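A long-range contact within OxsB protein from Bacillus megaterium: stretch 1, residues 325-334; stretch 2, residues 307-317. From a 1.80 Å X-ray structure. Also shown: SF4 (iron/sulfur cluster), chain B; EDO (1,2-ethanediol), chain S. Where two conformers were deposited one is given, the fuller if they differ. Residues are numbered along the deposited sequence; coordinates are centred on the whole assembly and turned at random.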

ATOM      1  N   HIS A 325      11.363   8.820   3.061  1.00 25.86           N
ATOM      2  CA  HIS A 325      10.927   7.748   3.952  1.00 27.55           C
ATOM      3  C   HIS A 325      11.106   6.370   3.314  1.00 30.59           C
ATOM      4  O   HIS A 325      11.541   5.422   3.987  1.00 27.49           O
ATOM      5  CB  HIS A 325       9.465   8.003   4.349  1.00 24.55           C
ATOM      6  CG  HIS A 325       8.879   6.976   5.288  1.00 27.58           C
ATOM      7  ND1 HIS A 325       9.346   6.776   6.573  1.00 29.38           N
ATOM      8  CD2 HIS A 325       7.855   6.107   5.122  1.00 23.79           C
ATOM      9  CE1 HIS A 325       8.641   5.817   7.149  1.00 24.14           C
ATOM     10  NE2 HIS A 325       7.721   5.405   6.297  1.00 31.50           N
ATOM     11  N   LYS A 326      10.812   6.249   2.017  1.00 23.77           N
ATOM     12  CA  LYS A 326      10.850   4.973   1.308  1.00 25.60           C
ATOM     13  C   LYS A 326      12.212   4.665   0.699  1.00 27.27           C
ATOM     14  O   LYS A 326      12.483   3.500   0.398  1.00 25.63           O
ATOM     15  CB  LYS A 326       9.779   4.955   0.214  1.00 23.79           C
ATOM     16  CG  LYS A 326       8.337   4.938   0.763  1.00 25.58           C
ATOM     17  CD  LYS A 326       7.926   3.506   1.140  1.00 23.36           C
ATOM     18  CE  LYS A 326       7.704   3.362   2.635  1.00 28.07           C
ATOM     19  NZ  LYS A 326       7.320   1.942   3.009  1.00 25.64           N
ATOM     20  N   LEU A 327      13.055   5.688   0.518  1.00 26.20           N
ATOM     21  CA  LEU A 327      14.461   5.599   0.103  1.00 25.98           C
ATOM     22  C   LEU A 327      14.626   5.467  -1.412  1.00 29.19           C
ATOM     23  O   LEU A 327      13.657   5.232  -2.147  1.00 27.64           O
ATOM     24  CB  LEU A 327      15.187   4.457   0.826  1.00 25.11           C
ATOM     25  CG  LEU A 327      15.103   4.450   2.367  1.00 29.27           C
ATOM     26  CD1 LEU A 327      16.084   3.448   2.928  1.00 31.51           C
ATOM     27  CD2 LEU A 327      15.340   5.838   2.957  1.00 33.55           C
ATOM     28  N   ARG A 328      15.863   5.627  -1.892  1.00 24.45           N
ATOM     29  CA  ARG A 328      16.125   5.848  -3.311  1.00 26.83           C
ATOM     30  C   ARG A 328      16.836   4.689  -3.978  1.00 24.67           C
ATOM     31  O   ARG A 328      17.355   4.853  -5.090  1.00 25.28           O
ATOM     32  CB  ARG A 328      16.947   7.131  -3.491  1.00 27.07           C
ATOM     33  CG  ARG A 328      16.344   8.323  -2.783  1.00 33.52           C
ATOM     34  CD  ARG A 328      17.392   9.149  -2.027  1.00 28.08           C
ATOM     35  NE  ARG A 328      16.730  10.263  -1.360  1.00 36.01           N
ATOM     36  CZ  ARG A 328      16.411  10.280  -0.071  1.00 34.83           C
ATOM     37  NH1 ARG A 328      15.803  11.339   0.442  1.00 37.21           N
ATOM     38  NH2 ARG A 328      16.711   9.242   0.704  1.00 37.00           N
ATOM     39  N   SER A 329      16.904   3.533  -3.325  1.00 22.04           N
ATOM     40  CA  SER A 329      17.485   2.334  -3.897  1.00 24.88           C
ATOM     41  C   SER A 329      16.477   1.206  -3.748  1.00 26.93           C
ATOM     42  O   SER A 329      15.593   1.261  -2.894  1.00 23.92           O
ATOM     43  CB  SER A 329      18.794   1.946  -3.201  1.00 32.29           C
ATOM     44  OG  SER A 329      18.558   1.736  -1.817  1.00 36.70           O
ATOM     45  N   TRP A 330      16.623   0.180  -4.576  1.00 23.03           N
ATOM     46  CA  TRP A 330      15.657  -0.914  -4.643  1.00 28.83           C
ATOM     47  C   TRP A 330      16.277  -2.161  -4.020  1.00 24.72           C
ATOM     48  O   TRP A 330      17.358  -2.586  -4.425  1.00 25.88           O
ATOM     49  CB  TRP A 330      15.241  -1.151  -6.093  1.00 26.58           C
ATOM     50  CG  TRP A 330      14.152  -2.168  -6.299  1.00 23.72           C
ATOM     51  CD1 TRP A 330      12.824  -2.009  -6.033  1.00 25.73           C
ATOM     52  CD2 TRP A 330      14.298  -3.469  -6.884  1.00 24.02           C
ATOM     53  NE1 TRP A 330      12.135  -3.138  -6.400  1.00 23.60           N
ATOM     54  CE2 TRP A 330      13.015  -4.059  -6.905  1.00 24.33           C
ATOM     55  CE3 TRP A 330      15.391  -4.200  -7.372  1.00 23.83           C
ATOM     56  CZ2 TRP A 330      12.789  -5.331  -7.416  1.00 21.34           C
ATOM     57  CZ3 TRP A 330      15.168  -5.464  -7.878  1.00 30.93           C
ATOM     58  CH2 TRP A 330      13.876  -6.025  -7.883  1.00 28.41           C
ATOM     59  N   ARG A 331      15.594  -2.733  -3.024  1.00 22.46           N
ATOM     60  CA  ARG A 331      16.093  -3.867  -2.241  1.00 23.29           C
ATOM     61  C   ARG A 331      15.126  -5.041  -2.390  1.00 21.50           C
ATOM     62  O   ARG A 331      14.077  -5.070  -1.723  1.00 23.22           O
ATOM     63  CB  ARG A 331      16.234  -3.483  -0.767  1.00 22.62           C
ATOM     64  CG  ARG A 331      17.159  -2.280  -0.504  1.00 24.57           C
ATOM     65  CD  ARG A 331      16.397  -0.951  -0.454  1.00 24.65           C
ATOM     66  NE  ARG A 331      15.617  -0.804   0.780  1.00 28.98           N
ATOM     67  CZ  ARG A 331      14.737   0.168   0.989  1.00 26.60           C
ATOM     68  NH1 ARG A 331      14.086   0.248   2.147  1.00 24.94           N
ATOM     69  NH2 ARG A 331      14.514   1.078   0.037  1.00 27.98           N
ATOM     70  N   PRO A 332      15.407  -6.006  -3.254  1.00 23.81           N
ATOM     71  CA  PRO A 332      14.474  -7.121  -3.466  1.00 23.93           C
ATOM     72  C   PRO A 332      14.664  -8.266  -2.490  1.00 23.42           C
ATOM     73  O   PRO A 332      15.769  -8.557  -2.025  1.00 24.39           O
ATOM     74  CB  PRO A 332      14.820  -7.587  -4.887  1.00 28.02           C
ATOM     75  CG  PRO A 332      16.322  -7.302  -4.973  1.00 25.13           C
ATOM     76  CD  PRO A 332      16.479  -5.978  -4.264  1.00 25.83           C
ATOM     77  N   LEU A 333      13.541  -8.918  -2.173  1.00 23.28           N
ATOM     78  CA  LEU A 333      13.596 -10.261  -1.614  1.00 26.18           C
ATOM     79  C   LEU A 333      14.182 -11.230  -2.631  1.00 26.26           C
ATOM     80  O   LEU A 333      13.942 -11.113  -3.833  1.00 27.86           O
ATOM     81  CB  LEU A 333      12.182 -10.744  -1.234  1.00 27.71           C
ATOM     82  CG  LEU A 333      11.533 -10.480   0.105  1.00 35.01           C
ATOM     83  CD1 LEU A 333      10.214 -11.265   0.206  1.00 23.34           C
ATOM     84  CD2 LEU A 333      12.475 -10.839   1.233  1.00 27.40           C
ATOM     85  N   SER A 334      14.916 -12.239  -2.146  1.00 25.75           N
ATOM     86  CA  SER A 334      15.345 -13.296  -3.050  1.00 30.36           C
ATOM     87  C   SER A 334      14.139 -14.052  -3.608  1.00 24.91           C
ATOM     88  O   SER A 334      13.044 -14.040  -3.036  1.00 26.62           O
ATOM     89  CB  SER A 334      16.279 -14.289  -2.349  1.00 32.43           C
ATOM     90  OG  SER A 334      15.567 -15.112  -1.436  1.00 35.45           O
TER
HETATM   91 FE1  SF4 B 801       7.835   7.607  -9.360  1.00 25.09          FE
HETATM   92 FE2  SF4 B 801       6.426   5.399  -8.644  1.00 28.02          FE
HETATM   93 FE3  SF4 B 801       7.360   7.208  -6.736  1.00 24.45          FE
HETATM   94 FE4  SF4 B 801       9.125   5.579  -8.040  1.00 25.09          FE
HETATM   95  S1  SF4 B 801       7.444   4.916  -6.607  1.00 26.02           S
HETATM   96  S2  SF4 B 801       9.382   7.831  -7.659  1.00 24.20           S
HETATM   97  S3  SF4 B 801       8.174   5.527 -10.134  1.00 29.79           S
HETATM   98  S4  SF4 B 801       5.784   7.580  -8.383  1.00 27.30           S
HETATM   99  C1  EDO S 818      18.142   6.333   0.293  1.00 26.59           C
HETATM  100  O1  EDO S 818      18.549   7.672   0.586  1.00 56.65           O
HETATM  101  C2  EDO S 818      19.033   5.684  -0.725  1.00 28.50           C
HETATM  102  O2  EDO S 818      18.927   4.269  -0.613  1.00 42.50           O
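Stretch 2, residues 307-317: LETSRGCDYSR

Stretch 2 runs antiparallel to stretch 1, so that Thr-309 lies across from Leu-333, Gly-312 from Trp-330 and Ser-316 from Arg-328. Only a short piece of each is regular strand: Ser-310 and Arg-311 pair with Pro-332 and Arg-331, and the rest is largely loop. Arg-311 and Arg-331 form the hydrogen-bonded pair and satisfy each other's backbone twice, Arg-331 N donating to Arg-311 O at 2.8 Å and Arg-311 N to Arg-331 O at 3.0 Å. The next pair, Ser-310 and Pro-332, makes no such bonds and comes closer, 4.0 Å from CA to CA. Proline, which has no amide hydrogen to give, fits this site well. Beyond it Leu-333 N donates to Thr-309 O at 2.9 Å, while the leucine side chain reaches toward stretch 2, its CD1 3.9 Å from Glu-308 O.

On the face shared by the two arginines, Arg-311 CB lies over one face of the Arg-331 guanidinium, 3.4 Å from NH1. The like charges are kept apart because the end of Arg-311 leads away, where its NE forms a salt bridge with Glu-308 OE1 at 3.1 Å. Arg-331 instead folds back on its own stretch: NH2 donates to Lys-326 O at 3.2 Å and to Ser-329 O at 3.1 Å, satisfying two loop carbonyls.

Gly-312 fits beneath this turn. Its phi of 88° favours glycine, and a CB would clash with Ser-329 O and Arg-331 NH2. With none present, Gly-312 CA makes a CA-H...O contact of 3.4 Å with Ser-329 O. Trp-330 lies alongside, its CD1 3.4 Å from Gly-312 O at the ring edge; its indole NE1 is 3.0 Å from Ser-310 OG.

Water completes the polar network at two points. Lys-326 NZ and Glu-308 OE2 are 4.5 Å apart, too far for a salt bridge, but water 1 accepts from NZ at 2.8 Å and donates to OE2 at 2.7 Å. Water 2 donates to Arg-328 O at 2.7 Å and to Asp-314 O at 3.1 Å, joining two carbonyls that could not bond to each other.

At the far end Cys-313 points away from stretch 1, and its SG binds FE4 of the iron/sulfur cluster at 2.3 Å. Ser-316 points toward stretch 1, with OG 3.3 Å from Arg-328 CA; this small hydroxyl fits closely against the backbone and donates to Cys-313 O at 2.7 Å.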

ATOM      1  N   LEU A 307       1.788  -8.694   0.800  1.00 21.50           N
ATOM      2  CA  LEU A 307       3.197  -9.041   0.943  1.00 18.99           C
ATOM      3  C   LEU A 307       3.979  -7.933   0.253  1.00 21.60           C
ATOM      4  O   LEU A 307       3.502  -7.360  -0.725  1.00 21.19           O
ATOM      5  CB  LEU A 307       3.541 -10.379   0.292  1.00 22.50           C
ATOM      6  CG  LEU A 307       4.980 -10.858   0.533  1.00 26.25           C
ATOM      7  CD1 LEU A 307       5.251 -10.974   2.038  1.00 27.10           C
ATOM      8  CD2 LEU A 307       5.216 -12.203  -0.158  1.00 27.60           C
ATOM      9  N   GLU A 308       5.164  -7.632   0.771  1.00 20.66           N
ATOM     10  CA  GLU A 308       6.078  -6.697   0.117  1.00 24.30           C
ATOM     11  C   GLU A 308       7.287  -7.502  -0.337  1.00 23.10           C
ATOM     12  O   GLU A 308       8.005  -8.061   0.501  1.00 22.84           O
ATOM     13  CB  GLU A 308       6.478  -5.563   1.066  1.00 24.80           C
ATOM     14  CG  GLU A 308       7.158  -4.358   0.334  1.00 24.44           C
ATOM     15  CD  GLU A 308       7.592  -3.220   1.268  1.00 25.94           C
ATOM     16  OE1 GLU A 308       7.962  -3.501   2.429  1.00 22.75           O
ATOM     17  OE2 GLU A 308       7.589  -2.034   0.829  1.00 23.74           O
ATOM     18  N   THR A 309       7.508  -7.604  -1.657  1.00 19.21           N
ATOM     19  CA  THR A 309       8.601  -8.459  -2.133  1.00 19.98           C
ATOM     20  C   THR A 309       9.854  -7.658  -2.472  1.00 22.53           C
ATOM     21  O   THR A 309      10.853  -8.243  -2.909  1.00 22.20           O
ATOM     22  CB  THR A 309       8.188  -9.305  -3.361  1.00 19.80           C
ATOM     23  OG1 THR A 309       7.933  -8.456  -4.498  1.00 24.79           O
ATOM     24  CG2 THR A 309       6.924 -10.159  -3.054  1.00 20.56           C
ATOM     25  N   SER A 310       9.811  -6.345  -2.279  1.00 22.83           N
ATOM     26  CA  SER A 310      10.943  -5.447  -2.484  1.00 24.01           C
ATOM     27  C   SER A 310      10.620  -4.133  -1.797  1.00 22.53           C
ATOM     28  O   SER A 310       9.453  -3.812  -1.559  1.00 23.34           O
ATOM     29  CB  SER A 310      11.226  -5.214  -3.975  1.00 19.64           C
ATOM     30  OG  SER A 310      10.179  -4.487  -4.585  1.00 20.96           O
ATOM     31  N   ARG A 311      11.665  -3.365  -1.490  1.00 21.18           N
ATOM     32  CA  ARG A 311      11.512  -2.061  -0.868  1.00 19.62           C
ATOM     33  C   ARG A 311      12.239  -1.025  -1.708  1.00 22.09           C
ATOM     34  O   ARG A 311      13.298  -1.312  -2.267  1.00 24.31           O
ATOM     35  CB  ARG A 311      12.072  -2.052   0.550  1.00 21.59           C
ATOM     36  CG  ARG A 311      11.248  -2.949   1.490  1.00 21.83           C
ATOM     37  CD  ARG A 311      11.713  -2.819   2.923  1.00 22.27           C
ATOM     38  NE  ARG A 311      10.768  -3.475   3.849  1.00 22.29           N
ATOM     39  CZ  ARG A 311      11.019  -3.647   5.150  1.00 24.92           C
ATOM     40  NH1 ARG A 311      12.165  -3.213   5.669  1.00 21.03           N
ATOM     41  NH2 ARG A 311      10.131  -4.265   5.928  1.00 21.93           N
ATOM     42  N   GLY A 312      11.652   0.168  -1.775  1.00 23.41           N
ATOM     43  CA  GLY A 312      12.236   1.296  -2.477  1.00 22.12           C
ATOM     44  C   GLY A 312      11.875   1.354  -3.949  1.00 25.69           C
ATOM     45  O   GLY A 312      11.158   0.512  -4.506  1.00 23.69           O
ATOM     46  N   CYS A 313      12.408   2.392  -4.594  1.00 23.30           N
ATOM     47  CA  CYS A 313      12.203   2.645  -6.010  1.00 22.69           C
ATOM     48  C   CYS A 313      13.557   3.025  -6.591  1.00 22.21           C
ATOM     49  O   CYS A 313      14.173   3.974  -6.113  1.00 24.54           O
ATOM     50  CB  CYS A 313      11.207   3.778  -6.227  1.00 23.66           C
ATOM     51  SG  CYS A 313      10.932   4.150  -8.003  1.00 25.93           S
ATOM     52  N   ASP A 314      14.016   2.285  -7.596  0.50 24.47           N
ATOM     53  CA  ASP A 314      15.314   2.612  -8.179  0.50 26.27           C
ATOM     54  C   ASP A 314      15.247   3.861  -9.045  0.50 28.14           C
ATOM     55  O   ASP A 314      16.288   4.482  -9.290  0.50 26.88           O
ATOM     56  CB  ASP A 314      15.861   1.430  -8.982  0.50 30.92           C
ATOM     57  CG  ASP A 314      14.845   0.836  -9.928  0.50 32.31           C
ATOM     58  OD1 ASP A 314      14.301   1.567 -10.780  0.50 36.84           O
ATOM     59  OD2 ASP A 314      14.610  -0.385  -9.830  0.50 43.10           O
ATOM     60  N   TYR A 315      14.046   4.256  -9.486  1.00 24.28           N
ATOM     61  CA  TYR A 315      13.896   5.482 -10.274  1.00 22.67           C
ATOM     62  C   TYR A 315      13.912   6.714  -9.375  1.00 31.25           C
ATOM     63  O   TYR A 315      14.816   7.552  -9.466  1.00 27.26           O
ATOM     64  CB  TYR A 315      12.606   5.427 -11.094  1.00 22.00           C
ATOM     65  CG  TYR A 315      12.417   6.615 -11.999  1.00 24.80           C
ATOM     66  CD1 TYR A 315      13.307   6.865 -13.046  1.00 28.16           C
ATOM     67  CD2 TYR A 315      11.334   7.472 -11.833  1.00 27.58           C
ATOM     68  CE1 TYR A 315      13.119   7.960 -13.900  1.00 28.03           C
ATOM     69  CE2 TYR A 315      11.150   8.580 -12.695  1.00 23.45           C
ATOM     70  CZ  TYR A 315      12.048   8.804 -13.708  1.00 28.26           C
ATOM     71  OH  TYR A 315      11.840   9.904 -14.534  1.00 29.54           O
ATOM     72  N   SER A 316      12.888   6.853  -8.522  1.00 26.22           N
ATOM     73  CA  SER A 316      12.862   7.816  -7.419  1.00 24.96           C
ATOM     74  C   SER A 316      12.904   9.270  -7.888  1.00 28.01           C
ATOM     75  O   SER A 316      13.230  10.161  -7.104  1.00 28.23           O
ATOM     76  CB  SER A 316      14.004   7.546  -6.426  1.00 28.27           C
ATOM     77  OG  SER A 316      13.684   6.515  -5.504  1.00 27.19           O
ATOM     78  N   ARG A 317      12.539   9.547  -9.143  1.00 28.16           N
ATOM     79  CA  ARG A 317      12.665  10.884  -9.705  1.00 26.69           C
ATOM     80  C   ARG A 317      11.351  11.596  -9.955  1.00 31.39           C
ATOM     81  O   ARG A 317      11.373  12.758 -10.392  1.00 28.30           O
ATOM     82  CB  ARG A 317      13.443  10.821 -11.014  1.00 28.73           C
ATOM     83  CG  ARG A 317      14.894  10.539 -10.801  1.00 28.47           C
ATOM     84  CD  ARG A 317      15.539  10.388 -12.158  1.00 33.78           C
ATOM     85  NE  ARG A 317      16.992  10.325 -12.125  1.00 28.68           N
ATOM     86  CZ  ARG A 317      17.700   9.245 -11.801  1.00 37.75           C
ATOM     87  NH1 ARG A 317      17.109   8.113 -11.408  1.00 36.09           N
ATOM     88  NH2 ARG A 317      19.017   9.306 -11.853  1.00 37.05           N
TER
HETATM   89  O   HOH W   1       8.897  -0.306   2.516  1.00 30.60           O
HETATM   90  O   HOH W   2      17.417   6.469  -7.261  1.00 27.02           O